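Local coordinates for protein Cwp19 (PDB 5OQ3) that probably hydrolyses cell-wall material, this chain being the TIM-barrel glycoside hydrolase region of a longer S-layer protein that may also have amidase activity, at residues A[40-45]-A[51-56]; A[45-50]-A[100-105]. All blocks are in the same frame, centred on the assembly; numbering follows the deposited sequence.

Contact 1: residues A[40-45]-A[51-56]; sequences WPKTKN and KKEYTD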
loop_
_atom_site.group_PDB
_atom_site.type_symbol
_atom_site.label_atom_id
_atom_site.label_comp_id
_atom_site.label_asym_id
_atom_site.label_seq_id
_atom_site.Cartn_x
_atom_site.Cartn_y
_atom_site.Cartn_z
ATOM N N TRP A 40 3.997 3.152 -13.792
ATOM C CA TRP A 40 3.326 2.650 -14.990
ATOM C C TRP A 40 1.879 3.185 -14.985
ATOM O O TRP A 40 1.297 3.306 -13.883
ATOM C CB TRP A 40 3.300 1.112 -14.974
ATOM C CG TRP A 40 2.636 0.534 -16.180
ATOM C CD1 TRP A 40 3.185 0.341 -17.414
ATOM C CD2 TRP A 40 1.247 0.204 -16.298
ATOM N NE1 TRP A 40 2.238 -0.125 -18.269
ATOM C CE2 TRP A 40 1.038 -0.224 -17.611
ATOM C CE3 TRP A 40 0.161 0.190 -15.394
ATOM C CZ2 TRP A 40 -0.211 -0.633 -18.073
ATOM C CZ3 TRP A 40 -1.086 -0.217 -15.865
ATOM C CH2 TRP A 40 -1.264 -0.591 -17.194
ATOM N N PRO A 41 1.273 3.480 -16.137
ATOM C CA PRO A 41 1.920 3.585 -17.461
ATOM C C PRO A 41 2.538 4.944 -17.678
ATOM O O PRO A 41 2.023 5.930 -17.163
ATOM C CB PRO A 41 0.736 3.385 -18.417
ATOM C CG PRO A 41 -0.424 3.974 -17.699
ATOM C CD PRO A 41 -0.182 3.700 -16.224
ATOM N N LYS A 42 3.634 4.997 -18.439
ATOM C CA LYS A 42 4.261 6.274 -18.770
ATOM C C LYS A 42 3.393 7.004 -19.792
ATOM O O LYS A 42 3.317 8.234 -19.770
ATOM C CB LYS A 42 5.652 6.014 -19.341
ATOM C CG LYS A 42 6.536 7.228 -19.534
ATOM C CD LYS A 42 7.739 6.878 -20.412
ATOM C CE LYS A 42 9.059 7.324 -19.795
ATOM N NZ LYS A 42 9.140 8.794 -19.575
ATOM N N THR A 43 2.764 6.247 -20.695
ATOM C CA THR A 43 1.978 6.812 -21.804
ATOM C C THR A 43 0.477 6.627 -21.551
ATOM O O THR A 43 0.065 5.558 -21.101
ATOM C CB THR A 43 2.344 6.095 -23.127
ATOM O OG1 THR A 43 3.765 6.164 -23.335
ATOM C CG2 THR A 43 1.623 6.714 -24.318
ATOM N N LYS A 44 -0.313 7.672 -21.809
ATOM C CA LYS A 44 -1.777 7.597 -21.737
ATOM C C LYS A 44 -2.328 7.419 -23.147
ATOM O O LYS A 44 -1.686 7.793 -24.094
ATOM C CB LYS A 44 -2.333 8.878 -21.112
ATOM C CG LYS A 44 -1.969 9.011 -19.656
ATOM C CD LYS A 44 -2.269 10.400 -19.121
ATOM C CE LYS A 44 -1.562 10.607 -17.800
ATOM N NZ LYS A 44 -1.765 11.956 -17.217
ATOM N N ASN A 45 -3.515 6.817 -23.254
ATOM C CA ASN A 45 -4.227 6.680 -24.535
ATOM C C ASN A 45 -3.422 6.005 -25.610
ATOM O O ASN A 45 -3.334 6.496 -26.748
ATOM C CB ASN A 45 -4.680 8.042 -25.060
ATOM C CG ASN A 45 -5.608 8.701 -24.127
ATOM O OD1 ASN A 45 -6.667 8.137 -23.804
ATOM N ND2 ASN A 45 -5.225 9.885 -23.650
ATOM N N LYS A 51 1.069 -1.643 -22.824
ATOM C CA LYS A 51 1.409 -3.060 -22.694
ATOM C C LYS A 51 2.931 -3.248 -22.771
ATOM O O LYS A 51 3.514 -3.991 -21.948
ATOM C CB LYS A 51 0.704 -3.898 -23.768
ATOM C CG LYS A 51 -0.796 -4.104 -23.539
ATOM C CD LYS A 51 -1.414 -4.902 -24.679
ATOM C CE LYS A 51 -2.865 -5.182 -24.398
ATOM N NZ LYS A 51 -3.495 -5.843 -25.545
ATOM N N LYS A 52 3.577 -2.633 -23.765
ATOM C CA LYS A 52 5.031 -2.802 -23.901
ATOM C C LYS A 52 5.801 -2.173 -22.715
ATOM O O LYS A 52 6.793 -2.736 -22.242
ATOM C CB LYS A 52 5.498 -2.228 -25.239
ATOM C CG LYS A 52 7.000 -2.232 -25.420
ATOM C CD LYS A 52 7.616 -3.613 -25.599
ATOM C CE LYS A 52 8.858 -3.550 -26.484
ATOM N NZ LYS A 52 9.732 -2.337 -26.292
ATOM N N GLU A 53 5.367 -0.997 -22.251
ATOM C CA GLU A 53 5.971 -0.388 -21.073
ATOM C C GLU A 53 5.929 -1.337 -19.846
ATOM O O GLU A 53 6.903 -1.479 -19.133
ATOM C CB GLU A 53 5.295 0.946 -20.741
ATOM C CG GLU A 53 5.720 2.075 -21.638
ATOM C CD GLU A 53 4.789 3.268 -21.657
ATOM O OE1 GLU A 53 3.752 3.280 -20.963
ATOM O OE2 GLU A 53 5.135 4.223 -22.405
ATOM N N TYR A 54 4.818 -2.069 -19.682
ATOM C CA TYR A 54 4.683 -3.005 -18.578
ATOM C C TYR A 54 5.582 -4.225 -18.725
ATOM O O TYR A 54 6.286 -4.594 -17.765
ATOM C CB TYR A 54 3.268 -3.459 -18.427
ATOM C CG TYR A 54 3.042 -4.379 -17.252
ATOM C CD1 TYR A 54 3.145 -3.917 -15.930
ATOM C CD2 TYR A 54 2.751 -5.706 -17.452
ATOM C CE1 TYR A 54 2.900 -4.759 -14.839
ATOM C CE2 TYR A 54 2.502 -6.550 -16.410
ATOM C CZ TYR A 54 2.584 -6.074 -15.092
ATOM O OH TYR A 54 2.284 -6.893 -14.054
ATOM N N THR A 55 5.584 -4.837 -19.908
ATOM C CA THR A 55 6.428 -6.027 -20.057
ATOM C C THR A 55 7.914 -5.699 -19.963
ATOM O O THR A 55 8.693 -6.464 -19.428
ATOM C CB THR A 55 6.096 -6.866 -21.312
ATOM O OG1 THR A 55 6.166 -6.031 -22.456
ATOM C CG2 THR A 55 4.715 -7.470 -21.195
ATOM N N ASP A 56 8.301 -4.562 -20.510
ATOM C CA ASP A 56 9.681 -4.131 -20.391
ATOM C C ASP A 56 10.059 -3.898 -18.925
ATOM O O ASP A 56 11.163 -4.238 -18.493
ATOM C CB ASP A 56 9.902 -2.818 -21.159
ATOM C CG ASP A 56 9.994 -3.004 -22.681
ATOM O OD1 ASP A 56 10.101 -4.165 -23.191
ATOM O OD2 ASP A 56 9.993 -1.936 -23.359
#

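Contact 2: residues A[45-50]-A[100-105]; sequences NNEAKQ and PGYDPL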
loop_
_atom_site.group_PDB
_atom_site.type_symbol
_atom_site.label_atom_id
_atom_site.label_comp_id
_atom_site.label_asym_id
_atom_site.label_seq_id
_atom_site.Cartn_x
_atom_site.Cartn_y
_atom_site.Cartn_z
ATOM N N ASN A 45 -3.515 6.817 -23.254
ATOM C CA ASN A 45 -4.227 6.680 -24.535
ATOM C C ASN A 45 -3.422 6.005 -25.610
ATOM O O ASN A 45 -3.334 6.496 -26.748
ATOM C CB ASN A 45 -4.680 8.042 -25.060
ATOM C CG ASN A 45 -5.608 8.701 -24.127
ATOM O OD1 ASN A 45 -6.667 8.137 -23.804
ATOM N ND2 ASN A 45 -5.225 9.885 -23.650
ATOM N N ASN A 46 -2.850 4.862 -25.230
ATOM C CA ASN A 46 -2.095 4.071 -26.197
ATOM C C ASN A 46 -1.912 2.659 -25.629
ATOM O O ASN A 46 -0.938 2.342 -24.961
ATOM C CB ASN A 46 -0.768 4.760 -26.555
ATOM C CG ASN A 46 -0.032 4.058 -27.680
ATOM O OD1 ASN A 46 -0.172 2.845 -27.885
ATOM N ND2 ASN A 46 0.763 4.817 -28.414
ATOM N N GLU A 47 -2.882 1.803 -25.914
ATOM C CA GLU A 47 -2.891 0.457 -25.385
ATOM C C GLU A 47 -1.598 -0.309 -25.670
ATOM O O GLU A 47 -0.999 -0.905 -24.764
ATOM C CB GLU A 47 -4.096 -0.298 -25.936
ATOM C CG GLU A 47 -4.144 -1.779 -25.620
ATOM C CD GLU A 47 -5.370 -2.464 -26.177
ATOM O OE1 GLU A 47 -5.394 -3.702 -26.155
ATOM O OE2 GLU A 47 -6.320 -1.777 -26.604
ATOM N N ALA A 48 -1.173 -0.300 -26.923
ATOM C CA ALA A 48 0.009 -1.085 -27.294
ATOM C C ALA A 48 1.252 -0.611 -26.521
ATOM O O ALA A 48 2.053 -1.418 -26.058
ATOM C CB ALA A 48 0.274 -1.023 -28.791
ATOM N N LYS A 49 1.407 0.707 -26.390
ATOM C CA LYS A 49 2.573 1.229 -25.722
ATOM C C LYS A 49 2.505 0.954 -24.202
ATOM O O LYS A 49 3.511 0.675 -23.564
ATOM C CB LYS A 49 2.690 2.712 -25.950
ATOM C CG LYS A 49 3.985 3.258 -25.400
ATOM C CD LYS A 49 4.546 4.400 -26.230
ATOM C CE LYS A 49 5.964 4.730 -25.799
ATOM N NZ LYS A 49 6.923 3.594 -25.984
ATOM N N GLN A 50 1.298 1.002 -23.637
ATOM C CA GLN A 50 1.137 0.712 -22.225
ATOM C C GLN A 50 1.513 -0.747 -21.958
ATOM O O GLN A 50 2.207 -1.043 -21.010
ATOM C CB GLN A 50 -0.294 0.989 -21.747
ATOM C CG GLN A 50 -0.642 2.479 -21.766
ATOM C CD GLN A 50 -2.064 2.812 -21.363
ATOM O OE1 GLN A 50 -2.982 1.991 -21.491
ATOM N NE2 GLN A 50 -2.276 4.063 -20.950
ATOM N N PRO A 100 -10.647 2.745 -21.433
ATOM C CA PRO A 100 -9.437 2.819 -22.235
ATOM C C PRO A 100 -9.438 1.894 -23.463
ATOM O O PRO A 100 -8.455 1.851 -24.194
ATOM C CB PRO A 100 -8.335 2.421 -21.262
ATOM C CG PRO A 100 -9.003 1.627 -20.210
ATOM C CD PRO A 100 -10.455 1.949 -20.208
ATOM N N GLY A 101 -10.532 1.160 -23.684
ATOM C CA GLY A 101 -10.648 0.309 -24.869
ATOM C C GLY A 101 -10.119 -1.097 -24.657
ATOM O O GLY A 101 -10.246 -1.934 -25.538
ATOM N N TYR A 102 -9.587 -1.372 -23.461
ATOM C CA TYR A 102 -9.189 -2.716 -23.071
ATOM C C TYR A 102 -9.168 -2.745 -21.563
ATOM O O TYR A 102 -9.136 -1.707 -20.915
ATOM C CB TYR A 102 -7.794 -3.042 -23.621
ATOM C CG TYR A 102 -6.611 -2.417 -22.957
ATOM C CD1 TYR A 102 -6.407 -1.053 -23.003
ATOM C CD2 TYR A 102 -5.656 -3.208 -22.301
ATOM C CE1 TYR A 102 -5.305 -0.469 -22.376
ATOM C CE2 TYR A 102 -4.528 -2.637 -21.722
ATOM C CZ TYR A 102 -4.371 -1.273 -21.728
ATOM O OH TYR A 102 -3.262 -0.720 -21.097
ATOM N N ASP A 103 -9.164 -3.939 -20.994
ATOM C CA ASP A 103 -9.042 -4.109 -19.546
ATOM C C ASP A 103 -7.574 -4.427 -19.282
ATOM O O ASP A 103 -7.104 -5.487 -19.665
ATOM C CB ASP A 103 -9.939 -5.250 -19.103
ATOM C CG ASP A 103 -9.861 -5.513 -17.585
ATOM O OD1 ASP A 103 -9.093 -4.850 -16.879
ATOM O OD2 ASP A 103 -10.608 -6.375 -17.096
ATOM N N PRO A 104 -6.824 -3.524 -18.626
ATOM C CA PRO A 104 -5.397 -3.817 -18.418
ATOM C C PRO A 104 -5.123 -4.969 -17.467
ATOM O O PRO A 104 -4.102 -5.642 -17.614
ATOM C CB PRO A 104 -4.821 -2.533 -17.818
ATOM C CG PRO A 104 -5.892 -1.517 -17.953
ATOM C CD PRO A 104 -7.191 -2.205 -18.135
ATOM N N LEU A 105 -6.013 -5.221 -16.510
ATOM C CA LEU A 105 -5.637 -6.121 -15.425
ATOM C C LEU A 105 -5.304 -7.576 -15.825
ATOM O O LEU A 105 -4.303 -8.110 -15.336
ATOM C CB LEU A 105 -6.647 -6.056 -14.258
ATOM C CG LEU A 105 -6.298 -6.830 -13.010
ATOM C CD1 LEU A 105 -4.928 -6.418 -12.471
ATOM C CD2 LEU A 105 -7.351 -6.665 -11.919
#

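Contact 1: residues A[40-45]-A[51-56]
Glu-53, on the second turn of helix 47-63, reaches back, its chain extended beyond CG, to Lys-42 and Thr-43 in the loop between strand 27-32 and this helix, the first beta-alpha connection of the TIM barrel. OE2 receives the Thr-43 hydroxyl through its syn lone pair, OG1 to OE2 being 2.6 Å. OE1 is met on its syn side by the amide of Thr-43, with N to OE1 3.1 Å and an N-H...O angle of 155°; the amide of Lys-42 adds a weak, bent bond to it. Nearer the backbone, Glu-53 CB sits at the edge of the Trp-40 indole, 4.0 Å from CD1. Tyr-54 covers one indole face: its CB lies 3.5 Å from Trp-40 NE1, and its ring turns an edge to the five-membered ring in a T-shaped pair with planes at 64°. Pro-41, joined to Trp-40 by a cis peptide, lays CB over the other face. Trp-40 NE1 is hydrogen-bonded to Gln-50 O and Tyr-54 OH to Leu-108 O. With three donors converging, the carboxylate is probably stabilised as the anion, and OE1 and OE2 both bond Thr-43, joining the loop to the helix.

Contact 2: residues A[45-50]-A[100-105]
Where the first two long helices of the TIM barrel, 47-63 and 104-114, begin side by side, Glu-47 lies flat over the ring of Tyr-102. Glu-47 CG stands over the face, 3.5 Å from the ring centroid, a CH-pi contact. The carboxylate carries on over the CB end of the ring, its plane only 8° from that of the ring, and CD is 3.5 Å from Tyr-102 CG. With CG anti to the backbone N (chi1 172°) and the rest of the chain extended, Glu-47 runs in the opposite direction to the tyrosine; its OE1 forms a salt bridge with Lys-51 NZ. Both helix starts are N-capped: Asn-46 OD1 accepts from Lys-49 N at 3.0 Å, and Asp-103 OD1 from Leu-105 N at 3.1 Å. Tyr-102 precedes the second cap and reaches across to helix 47-63. Its hydroxyl donates to Gln-50, OH to OE1 being 2.8 Å, from a position tilted 27° out of the amide's carbonyl plane. Gln-50 OE1 lies at the ring edge, as does Pro-100 O, while Gln-50 NE2 is hydrogen-bonded to Thr-43 O and Leu-92 O.

Overall arrangement
Both contacts lie toward the outside of the barrel, their centres about 8 Å apart, and share helix 47-63. Contact 1 is local, folding the loop after strand 27-32 back onto that helix; contact 2 is longer in range and ties the helix start to the turn before helix 104-114. Contact 1 combines a buried aromatic pair with a multiply bonded carboxylate at its more open side. In contact 2 the carboxylate instead stacks on a partly exposed ring, and a single hydrogen bond, to a buried glutamine, crosses. Directional bonds from backbone and hydroxyl donors thus mark the carboxylate of contact 1, flat overlap that of contact 2. Gln-50, between the two, bonds to both.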